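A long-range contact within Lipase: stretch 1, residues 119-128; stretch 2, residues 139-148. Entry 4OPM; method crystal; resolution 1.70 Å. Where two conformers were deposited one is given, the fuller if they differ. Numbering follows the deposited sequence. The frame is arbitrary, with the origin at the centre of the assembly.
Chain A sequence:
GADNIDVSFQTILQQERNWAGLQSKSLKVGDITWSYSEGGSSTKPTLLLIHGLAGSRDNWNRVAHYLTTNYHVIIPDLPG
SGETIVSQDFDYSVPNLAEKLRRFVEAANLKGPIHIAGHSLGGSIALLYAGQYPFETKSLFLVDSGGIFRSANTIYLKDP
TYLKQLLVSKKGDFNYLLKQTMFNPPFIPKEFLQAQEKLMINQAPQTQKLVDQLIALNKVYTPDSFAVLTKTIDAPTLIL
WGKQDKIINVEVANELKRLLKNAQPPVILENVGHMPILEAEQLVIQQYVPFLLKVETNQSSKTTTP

Stretch 1 (119-128) HSLGGSIALL
Stretch 2 (139-148) SLFLVDSGGI

Stretch 1 leaves a strand at His 119 (phi/psi -104/130), turns sharply at Ser 120 (56/-118) and enters the helix 121-128. Stretch 2 runs as strand 139-143, then bends at Asp 144 (46/49) into a loop. Helix and strand are nearly antiparallel, 153° between their N-to-C directions and 7.8 Å at closest approach, whereas His 119 and Val 143 pair as a parallel bridge, CA to CA 4.8 Å.

Two backbone hydrogen bonds cross the contact, both through Ser 120. Its N donates to Val 143 O (3.1 Å, 164° at the hydrogen), and its O accepts from Gly 146 N (3.0 Å, 160°). That same O also takes weak bonds from Gly 123 N (2.9 Å) and Ser 124 N (3.3 Å), serving both helix and loop. Val 143 O additionally meets His 119 CA in a CA-H...O contact of 3.4 Å; a second joins Ser 120 CA to Asp 144 O (3.2 Å).

His 119 NE2 (chi1 t), Ser 120 OG (t) and Asp 144 OD2 (chi1 m) bond elsewhere in the structure. Ser 145 OG (t) donates to Gly 146 O within its own stretch (2.9 Å); its 3.4 Å approach to Ser 124 N has a poor angle.

Glycines permit this packing. An ideal CB on Gly 123 would lie 2.2 Å from Ser 145 OG, and one on Gly 146 2.4 Å from Ser 124 OG (chi1 m).

Further along the helix, contact becomes apolar. Ala 126 CB points toward the strand and reaches Leu 140 CD1 (3.8 Å; Leu 140 t, p). Leu 127 (m, t) extends CD2 to Leu 140 CD2 (3.8 Å) and Leu 142 CD1 (3.9 Å; Leu 142 m, t). These four residues are buried, as suits aliphatic side chains, and the stretches together bury 499 Å².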

ATOM      1  N   HIS A 119       2.329  -0.117   1.588  1.00 15.67           N
ATOM      2  CA  HIS A 119       3.056   0.817   0.743  1.00 15.90           C
ATOM      3  C   HIS A 119       2.501   2.226   0.955  1.00 19.25           C
ATOM      4  O   HIS A 119       1.291   2.425   0.821  1.00 16.83           O
ATOM      5  CB  HIS A 119       2.975   0.428  -0.757  1.00 17.20           C
ATOM      6  CG  HIS A 119       3.571   1.479  -1.658  1.00 20.38           C
ATOM      7  ND1 HIS A 119       2.824   2.090  -2.649  1.00 21.84           N
ATOM      8  CD2 HIS A 119       4.802   2.046  -1.624  1.00 20.89           C
ATOM      9  CE1 HIS A 119       3.622   2.999  -3.187  1.00 21.04           C
ATOM     10  NE2 HIS A 119       4.819   3.013  -2.593  1.00 20.92           N
ATOM     11  N   SER A 120       3.389   3.220   1.214  1.00 18.67           N
ATOM     12  CA  SER A 120       3.014   4.640   1.288  1.00 18.91           C
ATOM     13  C   SER A 120       1.876   4.855   2.333  1.00 21.88           C
ATOM     14  O   SER A 120       2.096   4.524   3.501  1.00 21.57           O
ATOM     15  CB  SER A 120       2.636   5.127  -0.116  1.00 21.14           C
ATOM     16  OG  SER A 120       2.580   6.540  -0.214  1.00 24.76           O
ATOM     17  N   LEU A 121       0.669   5.342   1.936  1.00 18.35           N
ATOM     18  CA  LEU A 121      -0.456   5.500   2.875  1.00 18.81           C
ATOM     19  C   LEU A 121      -0.861   4.127   3.476  1.00 20.78           C
ATOM     20  O   LEU A 121      -1.343   4.053   4.613  1.00 20.40           O
ATOM     21  CB  LEU A 121      -1.652   6.167   2.176  1.00 19.17           C
ATOM     22  CG  LEU A 121      -2.861   6.486   3.045  1.00 26.22           C
ATOM     23  CD1 LEU A 121      -2.494   7.471   4.166  1.00 27.34           C
ATOM     24  CD2 LEU A 121      -3.969   7.040   2.198  1.00 30.37           C
ATOM     25  N   GLY A 122      -0.622   3.059   2.720  1.00 16.80           N
ATOM     26  CA  GLY A 122      -0.866   1.701   3.194  1.00 17.08           C
ATOM     27  C   GLY A 122       0.018   1.371   4.380  1.00 19.37           C
ATOM     28  O   GLY A 122      -0.401   0.642   5.278  1.00 19.01           O
ATOM     29  N   GLY A 123       1.243   1.911   4.378  1.00 16.91           N
ATOM     30  CA  GLY A 123       2.174   1.748   5.494  1.00 16.53           C
ATOM     31  C   GLY A 123       1.637   2.457   6.735  1.00 19.93           C
ATOM     32  O   GLY A 123       1.723   1.929   7.850  1.00 20.30           O
ATOM     33  N   SER A 124       1.046   3.658   6.550  1.00 17.25           N
ATOM     34  CA  SER A 124       0.443   4.423   7.670  1.00 17.70           C
ATOM     35  C   SER A 124      -0.692   3.625   8.306  1.00 20.19           C
ATOM     36  O   SER A 124      -0.762   3.523   9.532  1.00 20.57           O
ATOM     37  CB  SER A 124      -0.098   5.775   7.198  1.00 21.04           C
ATOM     38  OG  SER A 124       0.935   6.525   6.588  1.00 26.38           O
ATOM     39  N   ILE A 125      -1.555   3.036   7.466  1.00 17.29           N
ATOM     40  CA  ILE A 125      -2.680   2.202   7.895  1.00 17.21           C
ATOM     41  C   ILE A 125      -2.137   0.958   8.620  1.00 20.04           C
ATOM     42  O   ILE A 125      -2.644   0.621   9.695  1.00 20.17           O
ATOM     43  CB  ILE A 125      -3.594   1.838   6.680  1.00 19.87           C
ATOM     44  CG1 ILE A 125      -4.285   3.122   6.110  1.00 19.90           C
ATOM     45  CG2 ILE A 125      -4.636   0.778   7.078  1.00 20.52           C
ATOM     46  CD1 ILE A 125      -4.917   2.977   4.678  1.00 24.63           C
ATOM     47  N   ALA A 126      -1.080   0.313   8.055  1.00 17.08           N
ATOM     48  CA  ALA A 126      -0.466  -0.871   8.667  1.00 17.92           C
ATOM     49  C   ALA A 126       0.058  -0.549  10.085  1.00 22.19           C
ATOM     50  O   ALA A 126      -0.165  -1.337  11.003  1.00 21.81           O
ATOM     51  CB  ALA A 126       0.652  -1.416   7.782  1.00 18.01           C
ATOM     52  N   LEU A 127       0.684   0.634  10.262  1.00 19.40           N
ATOM     53  CA  LEU A 127       1.206   1.115  11.550  1.00 20.14           C
ATOM     54  C   LEU A 127       0.077   1.289  12.571  1.00 24.19           C
ATOM     55  O   LEU A 127       0.190   0.816  13.705  1.00 23.07           O
ATOM     56  CB  LEU A 127       1.978   2.439  11.368  1.00 19.96           C
ATOM     57  CG  LEU A 127       3.416   2.294  10.815  1.00 25.03           C
ATOM     58  CD1 LEU A 127       3.925   3.610  10.223  1.00 26.07           C
ATOM     59  CD2 LEU A 127       4.376   1.786  11.873  1.00 26.88           C
ATOM     60  N   LEU A 128      -1.030   1.927  12.161  1.00 22.12           N
ATOM     61  CA  LEU A 128      -2.174   2.130  13.052  1.00 23.20           C
ATOM     62  C   LEU A 128      -2.793   0.779  13.439  1.00 25.84           C
ATOM     63  O   LEU A 128      -3.106   0.556  14.608  1.00 25.61           O
ATOM     64  CB  LEU A 128      -3.208   3.053  12.395  1.00 23.93           C
ATOM     65  CG  LEU A 128      -4.185   3.777  13.319  1.00 30.90           C
ATOM     66  CD1 LEU A 128      -3.447   4.536  14.451  1.00 31.40           C
ATOM     67  CD2 LEU A 128      -5.051   4.735  12.525  1.00 34.75           C
ATOM     68  N   SER A 139       3.869  -9.566  11.879  1.00 18.58           N
ATOM     69  CA  SER A 139       5.023  -8.824  11.363  1.00 17.96           C
ATOM     70  C   SER A 139       4.535  -7.634  10.586  1.00 20.11           C
ATOM     71  O   SER A 139       3.369  -7.591  10.171  1.00 18.67           O
ATOM     72  CB  SER A 139       5.905  -9.710  10.473  1.00 18.26           C
ATOM     73  OG  SER A 139       5.344  -9.886   9.180  1.00 18.22           O
ATOM     74  N   LEU A 140       5.443  -6.684  10.367  1.00 16.85           N
ATOM     75  CA  LEU A 140       5.149  -5.465   9.631  0.70 16.68           C
ATOM     76  C   LEU A 140       6.207  -5.232   8.547  1.00 19.58           C
ATOM     77  O   LEU A 140       7.401  -5.352   8.817  1.00 19.01           O
ATOM     78  CB  LEU A 140       5.133  -4.310  10.641  0.70 17.65           C
ATOM     79  CG  LEU A 140       4.297  -3.069  10.340  0.70 22.94           C
ATOM     80  CD1 LEU A 140       2.789  -3.402  10.265  0.70 24.18           C
ATOM     81  CD2 LEU A 140       4.501  -2.034  11.436  0.70 22.01           C
ATOM     82  N   PHE A 141       5.767  -4.908   7.328  1.00 16.13           N
ATOM     83  CA  PHE A 141       6.691  -4.615   6.243  1.00 14.60           C
ATOM     84  C   PHE A 141       6.304  -3.247   5.719  1.00 18.98           C
ATOM     85  O   PHE A 141       5.198  -3.067   5.212  1.00 19.49           O
ATOM     86  CB  PHE A 141       6.681  -5.698   5.152  1.00 15.33           C
ATOM     87  CG  PHE A 141       7.572  -5.449   3.949  1.00 15.70           C
ATOM     88  CD1 PHE A 141       8.759  -4.724   4.071  1.00 17.43           C
ATOM     89  CD2 PHE A 141       7.250  -5.985   2.704  1.00 18.40           C
ATOM     90  CE1 PHE A 141       9.585  -4.510   2.960  1.00 18.39           C
ATOM     91  CE2 PHE A 141       8.088  -5.795   1.603  1.00 19.96           C
ATOM     92  CZ  PHE A 141       9.251  -5.064   1.735  1.00 17.87           C
ATOM     93  N   LEU A 142       7.174  -2.263   5.938  1.00 15.17           N
ATOM     94  CA  LEU A 142       6.901  -0.888   5.557  1.00 14.86           C
ATOM     95  C   LEU A 142       7.696  -0.514   4.325  1.00 17.23           C
ATOM     96  O   LEU A 142       8.921  -0.475   4.362  1.00 17.02           O
ATOM     97  CB  LEU A 142       7.220   0.064   6.720  1.00 15.01           C
ATOM     98  CG  LEU A 142       6.456  -0.190   8.044  1.00 19.64           C
ATOM     99  CD1 LEU A 142       6.982   0.704   9.175  1.00 18.85           C
ATOM    100  CD2 LEU A 142       4.938   0.002   7.863  1.00 21.14           C
ATOM    101  N   VAL A 143       6.987  -0.219   3.240  1.00 13.33           N
ATOM    102  CA  VAL A 143       7.612   0.162   1.977  1.00 13.70           C
ATOM    103  C   VAL A 143       7.330   1.646   1.736  1.00 16.53           C
ATOM    104  O   VAL A 143       6.201   1.992   1.389  1.00 17.87           O
ATOM    105  CB  VAL A 143       7.133  -0.720   0.783  1.00 16.39           C
ATOM    106  CG1 VAL A 143       7.915  -0.371  -0.490  1.00 14.83           C
ATOM    107  CG2 VAL A 143       7.242  -2.221   1.101  1.00 16.41           C
ATOM    108  N   ASP A 144       8.345   2.517   1.914  1.00 14.60           N
ATOM    109  CA  ASP A 144       8.215   3.986   1.742  1.00 13.83           C
ATOM    110  C   ASP A 144       6.931   4.478   2.449  1.00 18.17           C
ATOM    111  O   ASP A 144       6.081   5.140   1.843  1.00 17.31           O
ATOM    112  CB  ASP A 144       8.221   4.355   0.249  1.00 14.30           C
ATOM    113  CG  ASP A 144       9.505   3.911  -0.440  1.00 15.57           C
ATOM    114  OD1 ASP A 144       9.690   2.690  -0.612  1.00 16.59           O
ATOM    115  OD2 ASP A 144      10.361   4.785  -0.730  1.00 16.89           O
ATOM    116  N   SER A 145       6.761   4.048   3.703  1.00 15.90           N
ATOM    117  CA  SER A 145       5.573   4.294   4.499  1.00 15.19           C
ATOM    118  C   SER A 145       5.392   5.752   4.883  1.00 19.43           C
ATOM    119  O   SER A 145       6.362   6.457   5.182  1.00 19.14           O
ATOM    120  CB  SER A 145       5.640   3.471   5.787  1.00 16.39           C
ATOM    121  OG  SER A 145       4.492   3.674   6.597  1.00 20.47           O
ATOM    122  N   GLY A 146       4.132   6.145   4.999  1.00 17.82           N
ATOM    123  CA  GLY A 146       3.782   7.455   5.528  1.00 17.90           C
ATOM    124  C   GLY A 146       3.914   7.436   7.042  1.00 22.45           C
ATOM    125  O   GLY A 146       4.196   6.395   7.656  1.00 20.14           O
ATOM    126  N   GLY A 147       3.682   8.590   7.638  1.00 20.54           N
ATOM    127  CA  GLY A 147       3.762   8.804   9.071  1.00 21.39           C
ATOM    128  C   GLY A 147       4.009  10.272   9.325  1.00 24.20           C
ATOM    129  O   GLY A 147       3.927  11.082   8.399  1.00 24.14           O
ATOM    130  N   ILE A 148       4.324  10.626  10.563  1.00 20.31           N
ATOM    131  CA  ILE A 148       4.582  12.035  10.912  1.00 19.83           C
ATOM    132  C   ILE A 148       5.980  12.062  11.505  1.00 23.52           C
ATOM    133  O   ILE A 148       6.199  11.569  12.614  1.00 21.81           O
ATOM    134  CB  ILE A 148       3.483  12.664  11.821  1.00 22.64           C
ATOM    135  CG1 ILE A 148       2.062  12.291  11.312  1.00 23.44           C
ATOM    136  CG2 ILE A 148       3.678  14.169  11.850  1.00 24.33           C
ATOM    137  CD1 ILE A 148       0.847  12.782  12.186  1.00 27.15           C
TER